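Local coordinates for Apc35852 (Geobacillus stearothermophilus, PDB 1U9C), which is of unknown function but belongs to the DJ-1/PfpI family, which includes proteins described as chaperones and cysteine proteases, at residues 11-16 / 99-104; 47-52 / 77-82. One frame throughout, in Å; residues are numbered along the deposited sequence. Where two conformers were deposited one is given.

Interaction 1: 11-16 / 99-104; sequences VVTNHT and HGTMFD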
loop_
_atom_site.group_PDB
_atom_site.type_symbol
_atom_site.label_atom_id
_atom_site.label_comp_id
_atom_site.label_asym_id
_atom_site.label_seq_id
_atom_site.Cartn_x
_atom_site.Cartn_y
_atom_site.Cartn_z
ATOM N N VAL A 11 -0.798 -3.472 -5.702
ATOM C CA VAL A 11 0.427 -2.986 -6.342
ATOM C C VAL A 11 1.526 -2.966 -5.310
ATOM O O VAL A 11 1.406 -2.371 -4.250
ATOM C CB VAL A 11 0.232 -1.583 -6.937
ATOM C CG1 VAL A 11 1.480 -1.186 -7.721
ATOM C CG2 VAL A 11 -0.973 -1.496 -7.848
ATOM N N VAL A 12 2.641 -3.639 -5.634
ATOM C CA VAL A 12 3.788 -3.726 -4.756
ATOM C C VAL A 12 5.070 -3.173 -5.415
ATOM O O VAL A 12 5.210 -3.028 -6.615
ATOM C CB VAL A 12 4.018 -5.183 -4.268
ATOM C CG1 VAL A 12 2.791 -5.673 -3.548
ATOM C CG2 VAL A 12 4.393 -6.126 -5.438
ATOM N N THR A 13 6.028 -2.875 -4.519
ATOM C CA THR A 13 7.367 -2.368 -4.900
ATOM C C THR A 13 8.220 -3.444 -5.539
ATOM O O THR A 13 8.012 -4.649 -5.376
ATOM C CB THR A 13 8.046 -1.824 -3.626
ATOM O OG1 THR A 13 9.293 -1.165 -3.951
ATOM C CG2 THR A 13 8.417 -2.908 -2.644
ATOM N N ASN A 14 9.207 -2.987 -6.309
ATOM C CA ASN A 14 10.287 -3.808 -6.790
ATOM C C ASN A 14 11.661 -3.277 -6.341
ATOM O O ASN A 14 12.676 -3.775 -6.824
ATOM C CB ASN A 14 10.322 -3.905 -8.311
ATOM C CG ASN A 14 9.021 -4.371 -8.896
ATOM O OD1 ASN A 14 8.134 -3.575 -9.091
ATOM N ND2 ASN A 14 8.893 -5.687 -9.188
ATOM N N HIS A 15 11.683 -2.343 -5.401
ATOM C CA HIS A 15 12.911 -1.667 -5.051
ATOM C C HIS A 15 13.671 -2.326 -3.953
ATOM O O HIS A 15 13.090 -2.630 -2.902
ATOM C CB HIS A 15 12.626 -0.238 -4.640
ATOM C CG HIS A 15 13.844 0.599 -4.591
ATOM N ND1 HIS A 15 14.326 1.235 -5.700
ATOM C CD2 HIS A 15 14.741 0.816 -3.601
ATOM C CE1 HIS A 15 15.481 1.824 -5.398
ATOM N NE2 HIS A 15 15.745 1.607 -4.117
ATOM N N THR A 16 14.966 -2.480 -4.119
ATOM C CA THR A 16 15.759 -3.062 -3.054
ATOM C C THR A 16 16.857 -2.161 -2.477
ATOM O O THR A 16 17.298 -2.359 -1.354
ATOM C CB THR A 16 16.377 -4.242 -3.830
ATOM O OG1 THR A 16 15.418 -5.308 -3.985
ATOM C CG2 THR A 16 17.678 -4.745 -3.249
ATOM N N HIS A 99 10.014 -0.694 2.905
ATOM C CA HIS A 99 10.754 0.533 2.582
ATOM C C HIS A 99 11.023 0.711 1.106
ATOM O O HIS A 99 11.216 1.844 0.717
ATOM C CB HIS A 99 12.085 0.611 3.362
ATOM C CG HIS A 99 11.960 1.070 4.785
ATOM N ND1 HIS A 99 12.044 0.195 5.833
ATOM C CD2 HIS A 99 11.824 2.306 5.326
ATOM C CE1 HIS A 99 11.912 0.866 6.974
ATOM N NE2 HIS A 99 11.815 2.154 6.697
ATOM N N GLY A 100 10.978 -0.365 0.307
ATOM C CA GLY A 100 11.162 -0.235 -1.142
ATOM C C GLY A 100 10.211 0.766 -1.725
ATOM O O GLY A 100 10.576 1.503 -2.632
ATOM N N THR A 101 8.971 0.826 -1.228
ATOM C CA THR A 101 7.999 1.729 -1.770
ATOM C C THR A 101 8.414 3.193 -1.730
ATOM O O THR A 101 7.989 3.977 -2.559
ATOM C CB THR A 101 6.612 1.604 -1.065
ATOM O OG1 THR A 101 6.761 1.951 0.342
ATOM C CG2 THR A 101 6.040 0.234 -1.163
ATOM N N MET A 102 9.178 3.590 -0.713
ATOM C CA MET A 102 9.588 4.972 -0.562
ATOM C C MET A 102 10.426 5.408 -1.732
ATOM O O MET A 102 10.571 6.632 -1.968
ATOM C CB MET A 102 10.382 5.148 0.742
ATOM C CG MET A 102 9.512 4.885 2.002
ATOM S SD MET A 102 8.352 6.252 2.271
ATOM C CE MET A 102 9.445 7.561 2.919
ATOM N N PHE A 103 11.029 4.470 -2.434
ATOM C CA PHE A 103 11.905 4.765 -3.578
ATOM C C PHE A 103 11.295 4.560 -4.961
ATOM O O PHE A 103 11.818 5.111 -5.943
ATOM C CB PHE A 103 13.144 3.889 -3.499
ATOM C CG PHE A 103 13.928 4.105 -2.252
ATOM C CD1 PHE A 103 14.905 5.078 -2.197
ATOM C CD2 PHE A 103 13.653 3.374 -1.125
ATOM C CE1 PHE A 103 15.611 5.317 -1.054
ATOM C CE2 PHE A 103 14.356 3.580 0.016
ATOM C CZ PHE A 103 15.324 4.581 0.079
ATOM N N ASP A 104 10.277 3.736 -5.101
ATOM C CA ASP A 104 9.679 3.521 -6.429
ATOM C C ASP A 104 8.173 3.847 -6.497
ATOM O O ASP A 104 7.650 3.787 -7.610
ATOM C CB ASP A 104 9.958 2.119 -7.039
ATOM C CG ASP A 104 9.380 0.942 -6.288
ATOM O OD1 ASP A 104 8.818 1.111 -5.192
ATOM O OD2 ASP A 104 9.430 -0.195 -6.875
#
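The carboxylate of Asp104 receives two hydrogen bonds from the turn that follows strand 7-12. Thr13 OG1 donates to Asp104 OD1 over 2.6 Å, on the syn side but 34° out of the carboxylate plane. Asn14 N gives a nearly straight bond to Asp104 OD2 (2.9 Å, 171° at the hydrogen), using that oxygen's syn lone pair. Thr13 OG1, anti to its backbone N (chi1 -173°), also accepts from His15 N at 3.0 Å, so this hydroxyl is both donor and acceptor, which probably restrains its rotation. An alanine in place of Asp104 would probably leave the Thr13 hydroxyl and the Asn14 amide without their acceptors and let the turn shift.

Packing is carried by His15 and Gly100. Phe103 CB sits over the centre of the His15 imidazole, 3.4 Å from the ring centroid, a CH-pi contact. The two rings, with planes nearly parallel, are slid so far apart that they barely overlap. Imidazole NE2 bonds to Thr17 O. Gly100 lies against the turn, where a CB would clash with His15 O and Thr13 OG1. Next to Gly100, Thr101 CG2 meets Thr13 CB at 3.8 Å.

Thr13 OG1 accepting from the amide two residues on forms an ST turn after strand 7-12; the Asp104 carboxylate links this turn to the short helix 101-104 in the DJ-1/PfpI fold.

Interaction 2: 47-52 / 77-82; sequences VASIQG and KHTARL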
loop_
_atom_site.group_PDB
_atom_site.type_symbol
_atom_site.label_atom_id
_atom_site.label_comp_id
_atom_site.label_asym_id
_atom_site.label_seq_id
_atom_site.Cartn_x
_atom_site.Cartn_y
_atom_site.Cartn_z
ATOM N N VAL A 47 -2.550 -8.991 -9.282
ATOM C CA VAL A 47 -1.288 -8.727 -8.603
ATOM C C VAL A 47 -0.285 -8.054 -9.506
ATOM O O VAL A 47 0.160 -8.656 -10.453
ATOM C CB VAL A 47 -0.689 -10.042 -8.021
ATOM C CG1 VAL A 47 0.558 -9.742 -7.241
ATOM C CG2 VAL A 47 -1.699 -10.770 -7.119
ATOM N N ALA A 48 -0.033 -6.786 -9.269
ATOM C CA ALA A 48 0.881 -5.986 -10.040
ATOM C C ALA A 48 2.048 -5.476 -9.208
ATOM O O ALA A 48 1.987 -5.369 -7.980
ATOM C CB ALA A 48 0.160 -4.819 -10.718
ATOM N N SER A 49 3.105 -5.141 -9.907
ATOM C CA SER A 49 4.219 -4.399 -9.313
ATOM C C SER A 49 4.628 -3.310 -10.276
ATOM O O SER A 49 4.224 -3.258 -11.430
ATOM C CB SER A 49 5.348 -5.318 -8.890
ATOM O OG SER A 49 5.969 -5.902 -10.053
ATOM N N ILE A 50 5.475 -2.402 -9.807
ATOM C CA ILE A 50 5.957 -1.340 -10.673
ATOM C C ILE A 50 6.611 -1.938 -11.931
ATOM O O ILE A 50 6.380 -1.451 -13.070
ATOM C CB ILE A 50 6.907 -0.446 -9.862
ATOM C CG1 ILE A 50 6.220 0.248 -8.700
ATOM C CG2 ILE A 50 7.638 0.540 -10.828
ATOM C CD1 ILE A 50 5.040 1.115 -9.042
ATOM N N GLN A 51 7.462 -2.950 -11.767
ATOM C CA GLN A 51 8.193 -3.540 -12.881
ATOM C C GLN A 51 7.654 -4.786 -13.498
ATOM O O GLN A 51 8.059 -5.132 -14.612
ATOM C CB GLN A 51 9.614 -3.867 -12.446
ATOM C CG GLN A 51 10.382 -2.649 -11.916
ATOM C CD GLN A 51 10.761 -1.712 -12.973
ATOM O OE1 GLN A 51 9.900 -0.979 -13.519
ATOM N NE2 GLN A 51 12.061 -1.692 -13.298
ATOM N N GLY A 52 6.746 -5.450 -12.810
ATOM C CA GLY A 52 6.351 -6.784 -13.159
ATOM C C GLY A 52 7.402 -7.776 -12.728
ATOM O O GLY A 52 8.496 -7.413 -12.279
ATOM N N LYS A 77 5.969 -14.098 -7.530
ATOM C CA LYS A 77 7.082 -14.475 -8.408
ATOM C C LYS A 77 6.828 -14.091 -9.873
ATOM O O LYS A 77 7.780 -14.104 -10.674
ATOM C CB LYS A 77 7.401 -16.002 -8.287
ATOM C CG LYS A 77 7.746 -16.418 -6.893
ATOM C CD LYS A 77 8.535 -17.724 -6.833
ATOM C CE LYS A 77 8.586 -18.235 -5.425
ATOM N NZ LYS A 77 9.138 -17.306 -4.430
ATOM N N HIS A 78 5.600 -13.747 -10.243
ATOM C CA HIS A 78 5.235 -13.468 -11.629
ATOM C C HIS A 78 4.150 -12.421 -11.713
ATOM O O HIS A 78 3.083 -12.598 -12.268
ATOM C CB HIS A 78 4.836 -14.775 -12.380
ATOM C CG HIS A 78 3.842 -15.611 -11.649
ATOM N ND1 HIS A 78 4.190 -16.761 -10.965
ATOM C CD2 HIS A 78 2.518 -15.428 -11.441
ATOM C CE1 HIS A 78 3.106 -17.243 -10.372
ATOM N NE2 HIS A 78 2.080 -16.480 -10.660
ATOM N N THR A 79 4.476 -11.241 -11.163
ATOM C CA THR A 79 3.508 -10.139 -11.141
ATOM C C THR A 79 3.343 -9.483 -12.502
ATOM O O THR A 79 4.269 -9.474 -13.323
ATOM C CB THR A 79 3.881 -9.093 -10.081
ATOM O OG1 THR A 79 5.123 -8.459 -10.437
ATOM C CG2 THR A 79 4.033 -9.709 -8.729
ATOM N N ALA A 80 2.199 -8.853 -12.689
ATOM C CA ALA A 80 1.956 -8.000 -13.846
ATOM C C ALA A 80 2.684 -6.675 -13.679
ATOM O O ALA A 80 2.837 -6.183 -12.573
ATOM C CB ALA A 80 0.475 -7.763 -14.002
ATOM N N ARG A 81 3.100 -6.053 -14.776
ATOM C CA ARG A 81 3.677 -4.748 -14.727
ATOM C C ARG A 81 2.566 -3.726 -14.730
ATOM O O ARG A 81 1.777 -3.664 -15.667
ATOM C CB ARG A 81 4.554 -4.563 -15.943
ATOM C CG ARG A 81 5.256 -3.250 -16.012
ATOM C CD ARG A 81 6.292 -3.189 -17.136
ATOM N NE ARG A 81 5.748 -3.454 -18.460
ATOM C CZ ARG A 81 5.325 -2.515 -19.305
ATOM N NH1 ARG A 81 5.399 -1.236 -18.982
ATOM N NH2 ARG A 81 4.849 -2.846 -20.513
ATOM N N LEU A 82 2.521 -2.845 -13.744
ATOM C CA LEU A 82 1.458 -1.882 -13.654
ATOM C C LEU A 82 1.393 -1.049 -14.941
ATOM O O LEU A 82 2.382 -0.559 -15.404
ATOM C CB LEU A 82 1.726 -0.937 -12.497
ATOM C CG LEU A 82 0.635 0.074 -12.169
ATOM C CD1 LEU A 82 -0.596 -0.616 -11.727
ATOM C CD2 LEU A 82 1.173 1.095 -11.212
HETATM O O HOH W 1 4.824 0.268 -14.385
#
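Ser49 OG donates to Thr79 OG1 over 2.7 Å, a hydroxyl-to-hydroxyl bond beside the backbone ladder of two parallel strands. In that ladder Val47 O accepts from Ala80 N, Ser49 N reaches Ala80 O at 2.9 Å, and Ser49 O accepts from Leu82 N. The Ala80 carbonyl points almost straight at its donor (177° at the oxygen) and also lies 3.2 Å from Ala48 CA in a CA-H...O contact.

Ala48 CB and Ala80 CB lie 4.4 Å apart on one face of the sheet, and Val47 CG1, anti to the backbone N (chi1 -176°), meets Thr79 CG2 at 3.8 Å where the two side chains cross at about a right angle. Past the strands, Arg81 CG runs by Ile50 O at 3.6 Å, and one water donates to both Ile50 O and Leu82 O, bridging the two segments just past the last ladder bond.

A second shell sets the hydroxyls. Ser49 OG accepts from Asn14 ND2 and, weakly, from Gly52 N, while Thr79 OG1 in turn hydrogen-bonds to Gly53 O. Gly52 has a positive phi (76°), and a CB there would lie tight against Arg81 CB.

Farther out, strand 80-81 forms the outer edge of the sheet beside strand 44-49, with Phe31 and Tyr35 of helix 28-40 packed on Val47, and Val11 of strand 7-12 and Leu111 of helix 109-120 on Leu82.

In the fold
From the N terminus, strand 7-12 runs into the turn 13-16, whose partner is 99-104, much later in the sequence; interaction 1 thus closes a loop of 82 residues. Inside that span the chain forms helix 28-40 and strand 44-49, then helix 70-75 and the edge strand 80-81, and interaction 2 closes the 24-residue loop of this beta-alpha-beta unit. The second loop is nested in the first. The two contacts also touch each other: Val12 and Ala48 are hydrogen-bonded between the neighbouring strands 7-12 and 44-49, and Asn14 OD1 probably bonds to Gln51 N. Together they tie the edge of the central sheet, strands 80-81, 44-49 and 7-12, to helix 101-104 beyond strand 92-95.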